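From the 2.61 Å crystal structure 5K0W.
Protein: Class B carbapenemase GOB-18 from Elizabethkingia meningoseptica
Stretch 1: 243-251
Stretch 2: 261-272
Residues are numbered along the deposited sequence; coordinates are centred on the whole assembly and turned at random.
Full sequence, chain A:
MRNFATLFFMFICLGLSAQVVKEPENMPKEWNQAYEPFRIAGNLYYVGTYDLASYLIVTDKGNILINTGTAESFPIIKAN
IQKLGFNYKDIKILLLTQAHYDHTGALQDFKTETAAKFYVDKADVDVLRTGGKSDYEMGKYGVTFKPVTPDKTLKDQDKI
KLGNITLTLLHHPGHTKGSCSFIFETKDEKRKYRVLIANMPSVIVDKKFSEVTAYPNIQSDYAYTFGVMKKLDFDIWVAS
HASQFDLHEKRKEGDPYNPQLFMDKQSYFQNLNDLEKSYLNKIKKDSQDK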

# COMPACT_ATOMS: atom_id res chain seq x y z
N SER A 243 4.19 3.54 10.92
CA SER A 243 5.27 3.10 11.80
C SER A 243 6.55 2.68 11.05
O SER A 243 7.64 2.82 11.61
CB SER A 243 4.79 1.96 12.68
OG SER A 243 4.31 0.90 11.88
N GLN A 244 6.41 2.15 9.81
CA GLN A 244 7.51 1.65 8.98
C GLN A 244 8.46 2.73 8.50
O GLN A 244 9.67 2.48 8.39
CB GLN A 244 6.99 0.83 7.81
CG GLN A 244 6.34 -0.48 8.27
CD GLN A 244 5.61 -1.19 7.16
OE1 GLN A 244 4.93 -0.59 6.33
NE2 GLN A 244 5.72 -2.49 7.15
N PHE A 245 7.92 3.93 8.24
CA PHE A 245 8.73 5.07 7.84
C PHE A 245 8.82 6.10 8.95
O PHE A 245 9.27 7.22 8.71
CB PHE A 245 8.32 5.65 6.48
CG PHE A 245 6.91 6.17 6.33
CD1 PHE A 245 5.85 5.29 6.17
CD2 PHE A 245 6.66 7.53 6.24
CE1 PHE A 245 4.55 5.77 5.98
CE2 PHE A 245 5.36 8.01 6.03
CZ PHE A 245 4.31 7.12 5.90
N ASP A 246 8.46 5.68 10.19
CA ASP A 246 8.51 6.45 11.45
C ASP A 246 7.89 7.84 11.31
O ASP A 246 8.52 8.84 11.64
CB ASP A 246 9.96 6.55 11.97
CG ASP A 246 10.72 5.24 11.99
OD1 ASP A 246 10.35 4.34 12.78
OD2 ASP A 246 11.73 5.13 11.24
N LEU A 247 6.65 7.89 10.79
CA LEU A 247 5.92 9.13 10.54
C LEU A 247 5.73 9.96 11.79
O LEU A 247 5.97 11.16 11.76
CB LEU A 247 4.56 8.82 9.88
CG LEU A 247 3.60 9.99 9.65
CD1 LEU A 247 4.15 10.96 8.62
CD2 LEU A 247 2.23 9.51 9.26
N HIS A 248 5.30 9.31 12.90
CA HIS A 248 5.00 9.97 14.18
C HIS A 248 6.21 10.37 15.01
O HIS A 248 6.05 11.15 15.95
CB HIS A 248 3.93 9.20 14.97
CG HIS A 248 2.78 8.78 14.11
ND1 HIS A 248 1.93 9.70 13.53
CD2 HIS A 248 2.41 7.54 13.72
CE1 HIS A 248 1.06 8.99 12.83
NE2 HIS A 248 1.31 7.69 12.91
N GLU A 249 7.40 9.89 14.64
CA GLU A 249 8.67 10.27 15.26
C GLU A 249 9.24 11.48 14.51
O GLU A 249 9.85 12.35 15.13
CB GLU A 249 9.66 9.10 15.24
CG GLU A 249 9.44 8.14 16.40
CD GLU A 249 10.04 6.75 16.29
OE1 GLU A 249 9.37 5.79 16.72
OE2 GLU A 249 11.18 6.62 15.79
N LYS A 250 9.01 11.53 13.19
CA LYS A 250 9.43 12.57 12.25
C LYS A 250 8.61 13.84 12.39
O LYS A 250 9.16 14.93 12.29
CB LYS A 250 9.32 12.07 10.81
CG LYS A 250 10.44 11.16 10.40
CD LYS A 250 10.12 10.48 9.09
CE LYS A 250 11.28 9.63 8.70
NZ LYS A 250 11.08 9.00 7.38
N ARG A 251 7.27 13.70 12.55
CA ARG A 251 6.38 14.85 12.64
C ARG A 251 5.19 14.66 13.56
O ARG A 251 4.82 13.54 13.90
CB ARG A 251 5.92 15.33 11.23
CG ARG A 251 4.90 14.43 10.55
CD ARG A 251 4.60 14.81 9.10
NE ARG A 251 3.98 16.13 8.97
CZ ARG A 251 2.69 16.40 9.18
NH1 ARG A 251 2.23 17.63 9.02
NH2 ARG A 251 1.86 15.44 9.57
N LEU A 261 11.91 15.15 5.51
CA LEU A 261 11.62 14.20 6.58
C LEU A 261 11.60 12.79 5.98
O LEU A 261 11.98 11.83 6.65
CB LEU A 261 10.24 14.47 7.21
CG LEU A 261 10.06 15.75 8.01
CD1 LEU A 261 8.60 16.06 8.19
CD2 LEU A 261 10.78 15.65 9.37
N PHE A 262 11.19 12.68 4.70
CA PHE A 262 11.04 11.42 3.99
C PHE A 262 12.18 11.10 3.02
O PHE A 262 12.04 10.26 2.13
CB PHE A 262 9.63 11.32 3.37
CG PHE A 262 8.57 11.79 4.33
CD1 PHE A 262 8.25 11.04 5.46
CD2 PHE A 262 7.95 13.02 4.16
CE1 PHE A 262 7.31 11.50 6.39
CE2 PHE A 262 6.99 13.48 5.07
CZ PHE A 262 6.68 12.71 6.18
N MET A 263 13.34 11.74 3.25
CA MET A 263 14.55 11.58 2.46
C MET A 263 15.62 10.83 3.25
O MET A 263 16.81 10.95 2.96
CB MET A 263 15.07 12.95 2.02
CG MET A 263 14.16 13.64 1.06
SD MET A 263 14.89 15.15 0.45
CE MET A 263 13.77 15.51 -0.83
N ASP A 264 15.19 10.04 4.24
CA ASP A 264 16.09 9.27 5.07
C ASP A 264 16.32 7.92 4.41
O ASP A 264 15.83 6.88 4.88
CB ASP A 264 15.58 9.18 6.53
CG ASP A 264 14.18 8.60 6.72
OD1 ASP A 264 13.34 8.75 5.79
OD2 ASP A 264 13.91 8.03 7.81
N LYS A 265 17.04 7.95 3.27
CA LYS A 265 17.38 6.78 2.46
C LYS A 265 18.05 5.67 3.27
O LYS A 265 17.67 4.52 3.12
CB LYS A 265 18.26 7.16 1.26
CG LYS A 265 17.56 7.97 0.20
CD LYS A 265 18.21 7.75 -1.16
CE LYS A 265 18.71 9.04 -1.76
NZ LYS A 265 19.07 8.87 -3.19
N GLN A 266 19.01 6.01 4.16
CA GLN A 266 19.70 5.01 4.97
C GLN A 266 18.79 4.20 5.89
O GLN A 266 19.07 3.02 6.10
CB GLN A 266 20.95 5.55 5.66
CG GLN A 266 22.16 5.72 4.72
CD GLN A 266 22.34 4.58 3.72
OE1 GLN A 266 22.57 3.42 4.08
NE2 GLN A 266 22.22 4.89 2.44
N SER A 267 17.68 4.80 6.36
CA SER A 267 16.67 4.12 7.18
C SER A 267 15.88 3.09 6.36
O SER A 267 15.47 2.06 6.91
CB SER A 267 15.72 5.11 7.82
OG SER A 267 14.83 4.42 8.68
N TYR A 268 15.66 3.36 5.06
CA TYR A 268 14.98 2.42 4.17
C TYR A 268 15.85 1.17 4.03
O TYR A 268 15.33 0.07 4.13
CB TYR A 268 14.72 3.04 2.78
CG TYR A 268 14.41 2.02 1.72
CD1 TYR A 268 13.17 1.38 1.68
CD2 TYR A 268 15.36 1.64 0.78
CE1 TYR A 268 12.87 0.43 0.71
CE2 TYR A 268 15.08 0.68 -0.19
CZ TYR A 268 13.83 0.08 -0.22
OH TYR A 268 13.55 -0.87 -1.17
N PHE A 269 17.18 1.34 3.82
CA PHE A 269 18.11 0.23 3.67
C PHE A 269 18.36 -0.53 4.96
O PHE A 269 18.52 -1.75 4.92
CB PHE A 269 19.41 0.67 2.98
CG PHE A 269 19.16 1.16 1.57
CD1 PHE A 269 18.81 0.28 0.55
CD2 PHE A 269 19.24 2.52 1.27
CE1 PHE A 269 18.58 0.73 -0.75
CE2 PHE A 269 18.98 2.98 -0.03
CZ PHE A 269 18.65 2.08 -1.03
N GLN A 270 18.34 0.16 6.10
CA GLN A 270 18.51 -0.47 7.42
C GLN A 270 17.32 -1.38 7.74
O GLN A 270 17.53 -2.53 8.12
CB GLN A 270 18.74 0.57 8.52
CG GLN A 270 20.19 1.04 8.55
CD GLN A 270 20.44 2.26 9.40
OE1 GLN A 270 19.92 3.36 9.13
NE2 GLN A 270 21.31 2.11 10.38
N ASN A 271 16.08 -0.89 7.50
CA ASN A 271 14.84 -1.64 7.71
C ASN A 271 14.76 -2.80 6.74
O ASN A 271 14.32 -3.87 7.14
CB ASN A 271 13.60 -0.75 7.52
CG ASN A 271 13.40 0.27 8.60
OD1 ASN A 271 13.64 0.02 9.78
ND2 ASN A 271 12.94 1.45 8.21
N LEU A 272 15.19 -2.59 5.48
CA LEU A 272 15.20 -3.63 4.46
C LEU A 272 16.14 -4.76 4.84
O LEU A 272 15.76 -5.93 4.72
CB LEU A 272 15.58 -3.02 3.10
CG LEU A 272 15.32 -3.84 1.86
CD1 LEU A 272 13.83 -4.17 1.69
CD2 LEU A 272 15.78 -3.08 0.66

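A single lysine can fasten two segments of a chain when its ammonium group reaches acceptors on both while its aliphatic shaft packs against apolar neighbours. The contact between residues 243-251 and 261-272 of GOB-18, which buries 398 Å² in all, illustrates the principle.

Stretch 1 begins loosely. Gln-244 meets the second stretch through its backbone: its O lies 3.4 Å from ND2 of Asn-271, but the angle is too poor for a hydrogen bond, and the end of its own side chain leads away. With Phe-245 the apolar part starts. Its CD2 lies 3.9 Å from CD1 of Phe-262, an atom near the plane of the Phe-245 ring, so the two buried rings meet without stacking. Asp-246 precedes a short helix without capping it through its side chain; its OD2 comes no nearer than 4.1 Å to OG of Ser-267. Leu-247, on the first turn, sends CD1 to within 3.9 Å of CE1 at the edge of the Phe-262 ring, a fit that suits a branched aliphatic residue.

His-248 and Glu-249 make no contact, and the helix then delivers Lys-250, which has the largest covered area of either stretch. Its chi2 to chi4 are all t, and this extended chain carries NZ to Asp-264, forming a salt bridge with OD1 at 2.8 Å and a weak hydrogen bond from NZ to OD2 at 3.0 Å. NZ also donates to O of Phe-245 at 2.9 Å and, weakly, to O of Leu-261 at 3.1 Å, so the charge is met by carboxylate and carbonyls together. Nearer the backbone, Lys-250 CB lies 4.1 Å from Leu-261 CD2.

Arg-251 closes the contact with its aliphatic portion: CB is 4.1 Å from CD1 of Leu-261, and CD is 4.2 Å from CZ of Phe-262, while its guanidinium is hydrogen-bonded elsewhere in the structure.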